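Local coordinates for protein lipoteichoic acid primase (Listeria monocytogenes, PDB 4UOP) that belongs to the sulfatase family and binds a magnesium ion in its extracellular catalytic domain, at residues Leu65-Arg70 / His285-Thr290; Gln69-Asn74 / Pro311-Arg316. All coordinates share one frame; numbering follows the deposited sequence.

Contact 1. Residues Leu65-Arg70 / His285-Thr290. With MG (magnesium ion), chain J.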
ATOM      1  N   LEU B  65     -20.351  -4.480   7.915  1.00 15.93           N
ATOM      2  CA  LEU B  65     -20.914  -3.125   7.966  1.00 17.45           C
ATOM      3  C   LEU B  65     -19.857  -2.077   7.621  1.00 17.57           C
ATOM      4  O   LEU B  65     -18.890  -1.874   8.363  1.00 16.97           O
ATOM      5  CB  LEU B  65     -21.483  -2.876   9.356  1.00 19.44           C
ATOM      6  CG  LEU B  65     -22.598  -3.835   9.765  1.00 19.39           C
ATOM      7  CD1 LEU B  65     -22.767  -3.802  11.274  1.00 21.33           C
ATOM      8  CD2 LEU B  65     -23.904  -3.488   9.067  1.00 20.67           C
ATOM      9  N   GLU B  66     -20.061  -1.402   6.493  1.00 17.82           N
ATOM     10  CA  GLU B  66     -19.089  -0.464   5.961  1.00 17.74           C
ATOM     11  C   GLU B  66     -18.769   0.690   6.923  1.00 18.00           C
ATOM     12  O   GLU B  66     -19.672   1.435   7.342  1.00 17.23           O
ATOM     13  CB  GLU B  66     -19.611   0.103   4.631  1.00 18.45           C
ATOM     14  CG  GLU B  66     -18.692   1.151   4.022  1.00 19.04           C
ATOM     15  CD  GLU B  66     -17.299   0.614   3.755  1.00 19.18           C
ATOM     16  OE1 GLU B  66     -17.165  -0.306   2.922  1.00 19.42           O
ATOM     17  OE2 GLU B  66     -16.329   1.123   4.355  1.00 18.63           O
ATOM     18  N   SER B  67     -17.489   0.827   7.272  1.00 17.15           N
ATOM     19  CA  SER B  67     -16.969   1.989   8.010  1.00 16.79           C
ATOM     20  C   SER B  67     -17.526   2.194   9.433  1.00 16.85           C
ATOM     21  O   SER B  67     -17.341   3.269  10.009  1.00 19.22           O
ATOM     22  CB  SER B  67     -17.147   3.276   7.172  1.00 16.91           C
ATOM     23  OG  SER B  67     -16.289   3.249   6.038  1.00 17.60           O
ATOM     24  N   PHE B  68     -18.138   1.159  10.018  1.00 17.11           N
ATOM     25  CA  PHE B  68     -18.519   1.172  11.436  1.00 17.64           C
ATOM     26  C   PHE B  68     -17.260   0.989  12.316  1.00 18.79           C
ATOM     27  O   PHE B  68     -16.469   0.069  12.078  1.00 18.59           O
ATOM     28  CB  PHE B  68     -19.505   0.046  11.759  1.00 17.78           C
ATOM     29  CG  PHE B  68     -20.957   0.346  11.446  1.00 17.82           C
ATOM     30  CD1 PHE B  68     -21.352   0.749  10.182  1.00 17.21           C
ATOM     31  CD2 PHE B  68     -21.944   0.145  12.409  1.00 18.81           C
ATOM     32  CE1 PHE B  68     -22.694   0.984   9.897  1.00 17.19           C
ATOM     33  CE2 PHE B  68     -23.286   0.375  12.130  1.00 18.98           C
ATOM     34  CZ  PHE B  68     -23.661   0.773  10.862  1.00 18.02           C
ATOM     35  N   GLN B  69     -17.091   1.843  13.327  1.00 18.31           N
ATOM     36  CA  GLN B  69     -15.995   1.704  14.295  1.00 17.18           C
ATOM     37  C   GLN B  69     -16.553   1.795  15.702  1.00 17.44           C
ATOM     38  O   GLN B  69     -17.471   2.572  15.977  1.00 16.71           O
ATOM     39  CB  GLN B  69     -14.889   2.741  14.071  1.00 18.44           C
ATOM     40  CG  GLN B  69     -15.336   4.193  14.152  1.00 18.31           C
ATOM     41  CD  GLN B  69     -14.304   5.120  13.549  1.00 18.31           C
ATOM     42  OE1 GLN B  69     -14.200   5.216  12.330  1.00 19.43           O
ATOM     43  NE2 GLN B  69     -13.521   5.797  14.400  1.00 17.87           N
ATOM     44  N   ARG B  70     -15.982   1.007  16.600  1.00 15.88           N
ATOM     45  CA  ARG B  70     -16.549   0.841  17.930  1.00 16.32           C
ATOM     46  C   ARG B  70     -16.667   2.139  18.719  1.00 16.87           C
ATOM     47  O   ARG B  70     -17.646   2.310  19.450  1.00 18.48           O
ATOM     48  CB  ARG B  70     -15.769  -0.199  18.740  1.00 16.54           C
ATOM     49  CG  ARG B  70     -16.454  -0.620  20.032  1.00 17.24           C
ATOM     50  CD  ARG B  70     -17.891  -1.036  19.795  1.00 19.07           C
ATOM     51  NE  ARG B  70     -18.514  -1.712  20.931  1.00 20.65           N
ATOM     52  CZ  ARG B  70     -19.833  -1.817  21.126  1.00 23.34           C
ATOM     53  NH1 ARG B  70     -20.703  -1.229  20.293  1.00 23.49           N
ATOM     54  NH2 ARG B  70     -20.293  -2.499  22.173  1.00 24.07           N
ATOM     55  N   HIS B 285     -13.788  -1.723   8.853  1.00 14.97           N
ATOM     56  CA  HIS B 285     -12.644  -0.948   9.307  1.00 15.85           C
ATOM     57  C   HIS B 285     -13.142   0.431   9.696  1.00 16.56           C
ATOM     58  O   HIS B 285     -14.275   0.813   9.352  1.00 16.04           O
ATOM     59  CB  HIS B 285     -11.625  -0.817   8.176  1.00 16.57           C
ATOM     60  CG  HIS B 285     -12.223  -0.296   6.916  1.00 17.52           C
ATOM     61  ND1 HIS B 285     -12.504   1.040   6.732  1.00 18.75           N
ATOM     62  CD2 HIS B 285     -12.668  -0.929   5.807  1.00 19.15           C
ATOM     63  CE1 HIS B 285     -13.070   1.213   5.555  1.00 18.69           C
ATOM     64  NE2 HIS B 285     -13.192   0.031   4.978  1.00 19.93           N
ATOM     65  N   HIS B 286     -12.291   1.159  10.418  1.00 17.34           N
ATOM     66  CA  HIS B 286     -12.620   2.504  10.845  1.00 18.13           C
ATOM     67  C   HIS B 286     -12.490   3.446   9.671  1.00 17.42           C
ATOM     68  O   HIS B 286     -11.863   3.128   8.663  1.00 16.19           O
ATOM     69  CB  HIS B 286     -11.715   2.958  11.975  1.00 18.85           C
ATOM     70  CG  HIS B 286     -10.412   3.515  11.517  1.00 20.22           C
ATOM     71  ND1 HIS B 286      -9.411   2.728  10.991  1.00 21.53           N
ATOM     72  CD2 HIS B 286      -9.942   4.784  11.498  1.00 22.14           C
ATOM     73  CE1 HIS B 286      -8.377   3.486  10.676  1.00 23.03           C
ATOM     74  NE2 HIS B 286      -8.678   4.742  10.968  1.00 23.30           N
ATOM     75  N   ILE B 287     -13.105   4.607   9.811  1.00 18.46           N
ATOM     76  CA  ILE B 287     -12.977   5.626   8.789  1.00 20.07           C
ATOM     77  C   ILE B 287     -12.674   7.014   9.367  1.00 20.95           C
ATOM     78  O   ILE B 287     -12.102   7.846   8.672  1.00 21.77           O
ATOM     79  CB  ILE B 287     -14.230   5.644   7.870  1.00 21.18           C
ATOM     80  CG1 ILE B 287     -13.950   6.382   6.558  1.00 23.18           C
ATOM     81  CG2 ILE B 287     -15.430   6.238   8.589  1.00 22.16           C
ATOM     82  CD1 ILE B 287     -12.747   5.862   5.795  1.00 24.13           C
ATOM     83  N   ILE B 288     -13.040   7.255  10.623  1.00 21.24           N
ATOM     84  CA  ILE B 288     -12.830   8.559  11.261  1.00 22.90           C
ATOM     85  C   ILE B 288     -11.598   8.477  12.160  1.00 23.16           C
ATOM     86  O   ILE B 288     -11.538   7.663  13.091  1.00 21.51           O
ATOM     87  CB  ILE B 288     -14.058   8.961  12.099  1.00 22.77           C
ATOM     88  CG1 ILE B 288     -15.357   8.915  11.262  1.00 23.80           C
ATOM     89  CG2 ILE B 288     -13.828  10.316  12.758  1.00 23.99           C
ATOM     90  CD1 ILE B 288     -15.438   9.894  10.094  1.00 24.66           C
ATOM     91  N   LYS B 289     -10.598   9.298  11.864  1.00 24.19           N
ATOM     92  CA  LYS B 289      -9.442   9.426  12.746  1.00 27.11           C
ATOM     93  C   LYS B 289      -9.841  10.376  13.867  1.00 26.35           C
ATOM     94  O   LYS B 289      -9.884  11.603  13.664  1.00 25.11           O
ATOM     95  CB  LYS B 289      -8.230   9.942  11.984  1.00 30.59           C
ATOM     96  CG  LYS B 289      -7.783   9.014  10.877  1.00 35.52           C
ATOM     97  CD  LYS B 289      -6.269   8.981  10.762  1.00 41.06           C
ATOM     98  CE  LYS B 289      -5.812   7.944   9.748  1.00 44.31           C
ATOM     99  NZ  LYS B 289      -6.080   8.371   8.349  1.00 45.92           N
ATOM    100  N   THR B 290     -10.170   9.820  15.029  1.00 24.33           N
ATOM    101  CA  THR B 290     -10.852  10.598  16.056  1.00 25.74           C
ATOM    102  C   THR B 290      -9.932  11.646  16.681  1.00 28.74           C
ATOM    103  O   THR B 290     -10.414  12.681  17.128  1.00 28.19           O
ATOM    104  CB  THR B 290     -11.473   9.723  17.159  1.00 25.32           C
ATOM    105  OG1 THR B 290     -10.475   8.835  17.690  1.00 25.91           O
ATOM    106  CG2 THR B 290     -12.641   8.911  16.603  1.00 25.21           C
TER
HETATM  107 MG    MG J1616     -14.911  -0.326   3.623  1.00 10.93          MG
HETATM  108  O   HOH W   1     -14.092   1.269   2.321  1.00 21.74           O

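Contact 2. Residues Gln69-Asn74 / Pro311-Arg316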
ATOM      1  N   GLN B  69     -17.091   1.843  13.327  1.00 18.31           N
ATOM      2  CA  GLN B  69     -15.995   1.704  14.295  1.00 17.18           C
ATOM      3  C   GLN B  69     -16.553   1.795  15.702  1.00 17.44           C
ATOM      4  O   GLN B  69     -17.471   2.572  15.977  1.00 16.71           O
ATOM      5  CB  GLN B  69     -14.889   2.741  14.071  1.00 18.44           C
ATOM      6  CG  GLN B  69     -15.336   4.193  14.152  1.00 18.31           C
ATOM      7  CD  GLN B  69     -14.304   5.120  13.549  1.00 18.31           C
ATOM      8  OE1 GLN B  69     -14.200   5.216  12.330  1.00 19.43           O
ATOM      9  NE2 GLN B  69     -13.521   5.797  14.400  1.00 17.87           N
ATOM     10  N   ARG B  70     -15.982   1.007  16.600  1.00 15.88           N
ATOM     11  CA  ARG B  70     -16.549   0.841  17.930  1.00 16.32           C
ATOM     12  C   ARG B  70     -16.667   2.139  18.719  1.00 16.87           C
ATOM     13  O   ARG B  70     -17.646   2.310  19.450  1.00 18.48           O
ATOM     14  CB  ARG B  70     -15.769  -0.199  18.740  1.00 16.54           C
ATOM     15  CG  ARG B  70     -16.454  -0.620  20.032  1.00 17.24           C
ATOM     16  CD  ARG B  70     -17.891  -1.036  19.795  1.00 19.07           C
ATOM     17  NE  ARG B  70     -18.514  -1.712  20.931  1.00 20.65           N
ATOM     18  CZ  ARG B  70     -19.833  -1.817  21.126  1.00 23.34           C
ATOM     19  NH1 ARG B  70     -20.703  -1.229  20.293  1.00 23.49           N
ATOM     20  NH2 ARG B  70     -20.293  -2.499  22.173  1.00 24.07           N
ATOM     21  N   ASN B  71     -15.697   3.044  18.589  1.00 16.40           N
ATOM     22  CA  ASN B  71     -15.746   4.305  19.352  1.00 17.36           C
ATOM     23  C   ASN B  71     -16.738   5.332  18.791  1.00 18.73           C
ATOM     24  O   ASN B  71     -16.923   6.418  19.366  1.00 17.93           O
ATOM     25  CB  ASN B  71     -14.352   4.902  19.573  1.00 17.99           C
ATOM     26  CG  ASN B  71     -13.658   5.347  18.302  1.00 17.88           C
ATOM     27  OD1 ASN B  71     -14.256   5.490  17.239  1.00 18.66           O
ATOM     28  ND2 ASN B  71     -12.368   5.598  18.421  1.00 19.53           N
ATOM     29  N   LEU B  72     -17.394   4.990  17.689  1.00 18.72           N
ATOM     30  CA  LEU B  72     -18.537   5.779  17.205  1.00 19.79           C
ATOM     31  C   LEU B  72     -19.799   4.926  17.074  1.00 20.78           C
ATOM     32  O   LEU B  72     -20.580   5.092  16.149  1.00 25.31           O
ATOM     33  CB  LEU B  72     -18.178   6.455  15.880  1.00 19.90           C
ATOM     34  CG  LEU B  72     -17.012   7.450  15.957  1.00 20.38           C
ATOM     35  CD1 LEU B  72     -16.609   7.903  14.567  1.00 20.33           C
ATOM     36  CD2 LEU B  72     -17.366   8.661  16.815  1.00 21.94           C
ATOM     37  N   THR B  73     -19.966   3.978  17.980  1.00 20.22           N
ATOM     38  CA  THR B  73     -21.205   3.250  18.130  1.00 21.20           C
ATOM     39  C   THR B  73     -21.658   3.425  19.563  1.00 22.09           C
ATOM     40  O   THR B  73     -20.880   3.850  20.417  1.00 21.52           O
ATOM     41  CB  THR B  73     -21.060   1.751  17.821  1.00 21.96           C
ATOM     42  OG1 THR B  73     -20.183   1.152  18.779  1.00 22.37           O
ATOM     43  CG2 THR B  73     -20.533   1.531  16.409  1.00 22.02           C
ATOM     44  N   ASN B  74     -22.926   3.115  19.829  1.00 23.35           N
ATOM     45  CA  ASN B  74     -23.512   3.331  21.154  1.00 24.48           C
ATOM     46  C   ASN B  74     -23.317   4.773  21.625  1.00 25.28           C
ATOM     47  O   ASN B  74     -22.954   5.040  22.776  1.00 27.28           O
ATOM     48  CB  ASN B  74     -22.961   2.312  22.169  1.00 27.97           C
ATOM     49  CG  ASN B  74     -24.008   1.889  23.194  1.00 30.54           C
ATOM     50  OD1 ASN B  74     -24.885   2.673  23.557  1.00 32.50           O
ATOM     51  ND2 ASN B  74     -23.934   0.638  23.647  1.00 32.62           N
ATOM     52  N   PRO B 311      -2.823   3.760  17.059  1.00 26.24           N
ATOM     53  CA  PRO B 311      -4.194   3.790  16.532  1.00 25.82           C
ATOM     54  C   PRO B 311      -5.146   2.736  17.098  1.00 24.35           C
ATOM     55  O   PRO B 311      -6.211   2.507  16.515  1.00 25.10           O
ATOM     56  CB  PRO B 311      -3.975   3.561  15.048  1.00 25.34           C
ATOM     57  CG  PRO B 311      -2.834   2.608  15.022  1.00 25.54           C
ATOM     58  CD  PRO B 311      -1.925   3.034  16.148  1.00 25.36           C
ATOM     59  N   ALA B 312      -4.784   2.124  18.230  1.00 23.20           N
ATOM     60  CA  ALA B 312      -5.571   1.065  18.818  1.00 21.37           C
ATOM     61  C   ALA B 312      -7.025   1.453  18.991  1.00 21.03           C
ATOM     62  O   ALA B 312      -7.909   0.681  18.624  1.00 19.84           O
ATOM     63  CB  ALA B 312      -4.986   0.629  20.165  1.00 22.23           C
ATOM     64  N   ASP B 313      -7.293   2.634  19.535  1.00 20.43           N
ATOM     65  CA  ASP B 313      -8.677   2.973  19.831  1.00 20.27           C
ATOM     66  C   ASP B 313      -9.534   2.999  18.571  1.00 19.38           C
ATOM     67  O   ASP B 313     -10.613   2.438  18.579  1.00 19.40           O
ATOM     68  CB  ASP B 313      -8.841   4.301  20.546  1.00 20.95           C
ATOM     69  CG  ASP B 313     -10.210   4.426  21.191  1.00 20.93           C
ATOM     70  OD1 ASP B 313     -10.649   3.471  21.881  1.00 20.18           O
ATOM     71  OD2 ASP B 313     -10.874   5.468  20.997  1.00 21.64           O
ATOM     72  N   ASP B 314      -9.053   3.657  17.512  1.00 18.69           N
ATOM     73  CA  ASP B 314      -9.798   3.758  16.248  1.00 17.96           C
ATOM     74  C   ASP B 314      -9.901   2.452  15.492  1.00 16.97           C
ATOM     75  O   ASP B 314     -10.875   2.218  14.793  1.00 18.11           O
ATOM     76  CB  ASP B 314      -9.156   4.792  15.311  1.00 19.88           C
ATOM     77  CG  ASP B 314      -9.440   6.231  15.728  1.00 21.25           C
ATOM     78  OD1 ASP B 314     -10.379   6.488  16.505  1.00 22.87           O
ATOM     79  OD2 ASP B 314      -8.732   7.109  15.227  1.00 22.91           O
ATOM     80  N   TYR B 315      -8.921   1.572  15.662  1.00 16.41           N
ATOM     81  CA  TYR B 315      -8.935   0.314  14.936  1.00 17.44           C
ATOM     82  C   TYR B 315      -9.962  -0.682  15.475  1.00 16.49           C
ATOM     83  O   TYR B 315     -10.176  -1.729  14.887  1.00 15.58           O
ATOM     84  CB  TYR B 315      -7.532  -0.302  14.928  1.00 18.62           C
ATOM     85  CG  TYR B 315      -6.604   0.273  13.881  1.00 19.49           C
ATOM     86  CD1 TYR B 315      -6.716   1.590  13.463  1.00 20.99           C
ATOM     87  CD2 TYR B 315      -5.584  -0.489  13.339  1.00 20.76           C
ATOM     88  CE1 TYR B 315      -5.851   2.130  12.523  1.00 22.52           C
ATOM     89  CE2 TYR B 315      -4.705   0.042  12.407  1.00 22.44           C
ATOM     90  CZ  TYR B 315      -4.843   1.357  12.007  1.00 23.03           C
ATOM     91  OH  TYR B 315      -3.987   1.923  11.089  1.00 24.21           O
ATOM     92  N   ARG B 316     -10.607  -0.361  16.595  1.00 16.53           N
ATOM     93  CA  ARG B 316     -11.676  -1.201  17.080  1.00 16.70           C
ATOM     94  C   ARG B 316     -12.902  -1.086  16.181  1.00 17.22           C
ATOM     95  O   ARG B 316     -13.358   0.028  15.867  1.00 15.88           O
ATOM     96  CB  ARG B 316     -12.058  -0.853  18.523  1.00 18.51           C
ATOM     97  CG  ARG B 316     -10.904  -0.824  19.530  1.00 20.73           C
ATOM     98  CD  ARG B 316     -11.138   0.204  20.638  1.00 24.39           C
ATOM     99  NE  ARG B 316     -12.288  -0.145  21.366  1.00 27.08           N
ATOM    100  CZ  ARG B 316     -13.149   0.684  21.945  1.00 22.72           C
ATOM    101  NH1 ARG B 316     -13.034   2.010  21.950  1.00 23.36           N
ATOM    102  NH2 ARG B 316     -14.141   0.123  22.566  1.00 23.45           N
TER
HETATM  103  O   HOH W   2     -13.201   2.488  17.354  1.00 16.69           O

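Contact 1. Residues Leu65-Arg70 / His285-Thr290
E66 and H285 meet at a magnesium ion. The E66 carboxylate binds it through both oxygens, with OE1 2.4 Å and OE2 2.2 Å from the metal. H285 adds NE2, also 2.2 Å from the magnesium. The carboxylate and ring planes are turned 60° apart. Water 1, T108 and D284 complete the site. CG of E66 lies anti to the backbone N, and the bend at chi2 (59°) turns both oxygens to the metal.

The second shell fixes these ligands. S67 OG donates to the anti lone pair of E66 OE2. H285 ND1 gives a nearly straight bond to H286 O, which meets it in the ring plane and should hold the ring's rotation. S67 OG also packs against CB of I287. On the backbone, S67 CA makes a CH...O contact with H285 O at 3.2 Å.

Farther out, the Q69 amide is bound to the backbone of the other loop. Its OE1 accepts from I287 N at 2.8 Å and from I288 N at 2.9 Å; the I288 donor sits on a lone pair in the carbonyl plane. Its NE2 donates in the amide plane to I288 O at 3.0 Å. Three bonds across the contact thus grip this buried amide, and NE2 has a further partner in N71.

A type II turn, L65 to F68, begins at the last residue of strand 59-65. The other loop leaves the parallel neighbour, strand 277-283. F68 and Q69 rest on helix 246-271, and D244 of the second subunit packs near the metal ligands.

Contact 2. Residues Gln69-Asn74 / Pro311-Arg316
R70 N donates to R316 O at 2.9 Å, joining the short 3-10 segment at 70-71 to R316, next to the weakly bonded helix 312-315. Water 2 adds a bridge: it accepts from N71 N at 2.8 Å and lies 2.9 Å from both D313 O and R316 O.

N71 makes both side-chain hydrogen bonds across the contact. Its ND2 donates to two aspartates, with both acceptors in the amide plane. D314 OD1, 2.9 Å from N71 ND2, receives it on the anti lone pair, and the carboxylate stands almost perpendicular to the amide (88°). D313 OD2, 3.0 Å from N71 ND2, is met from above its carboxylate plane. CG of N71 sits between the backbone N and the carbonyl carbon (chi1 65°), which carries the amide across to the helix. The other end of the amide is held too, since N71 OD1 accepts from Q69 NE2 at 2.9 Å. Both ends of this buried amide are therefore fixed.

The aspartates have further partners. D313 OD1 forms a salt bridge with R316 NH1 at 2.8 Å, and D314 OD1 also bonds to T290. The R316 guanidinium has the CB and CG of R70 over one face. The R70 chain then leads away, and its NH1 bonds to T73 OG1, while NH2 bonds to N97 and Q90.

This is buried polar packing within the sulfatase-family domain, joining the loop after strand 59-65 to the short helix 312-315. R316 packs on F100 of strand 94-100, and R70 on Y95 of the same strand. L72 rests on helix 246-271. A312 and Y315 touch F383 of strand 381-383.

Overall arrangement
Contacts 1 and 2 lie side by side, with centres about 7 Å apart. They share Q69 and R70, so the loop after strand 59-65 meets 285-290 first and 311-316 next. The two partner segments also touch each other: T290 OG1 is 2.6 Å from D314 OD1, a probable hydrogen bond, and the H286 ring approaches that of Y315, CE1 to CE1 at 3.4 Å. Contact 1 holds two of the four protein ligands of the magnesium ion. Contact 2 is set back from it; the side chain of Q69 is about 10 Å from the metal. They join two loops and a short helix of the sulfatase-family fold beside the metal site.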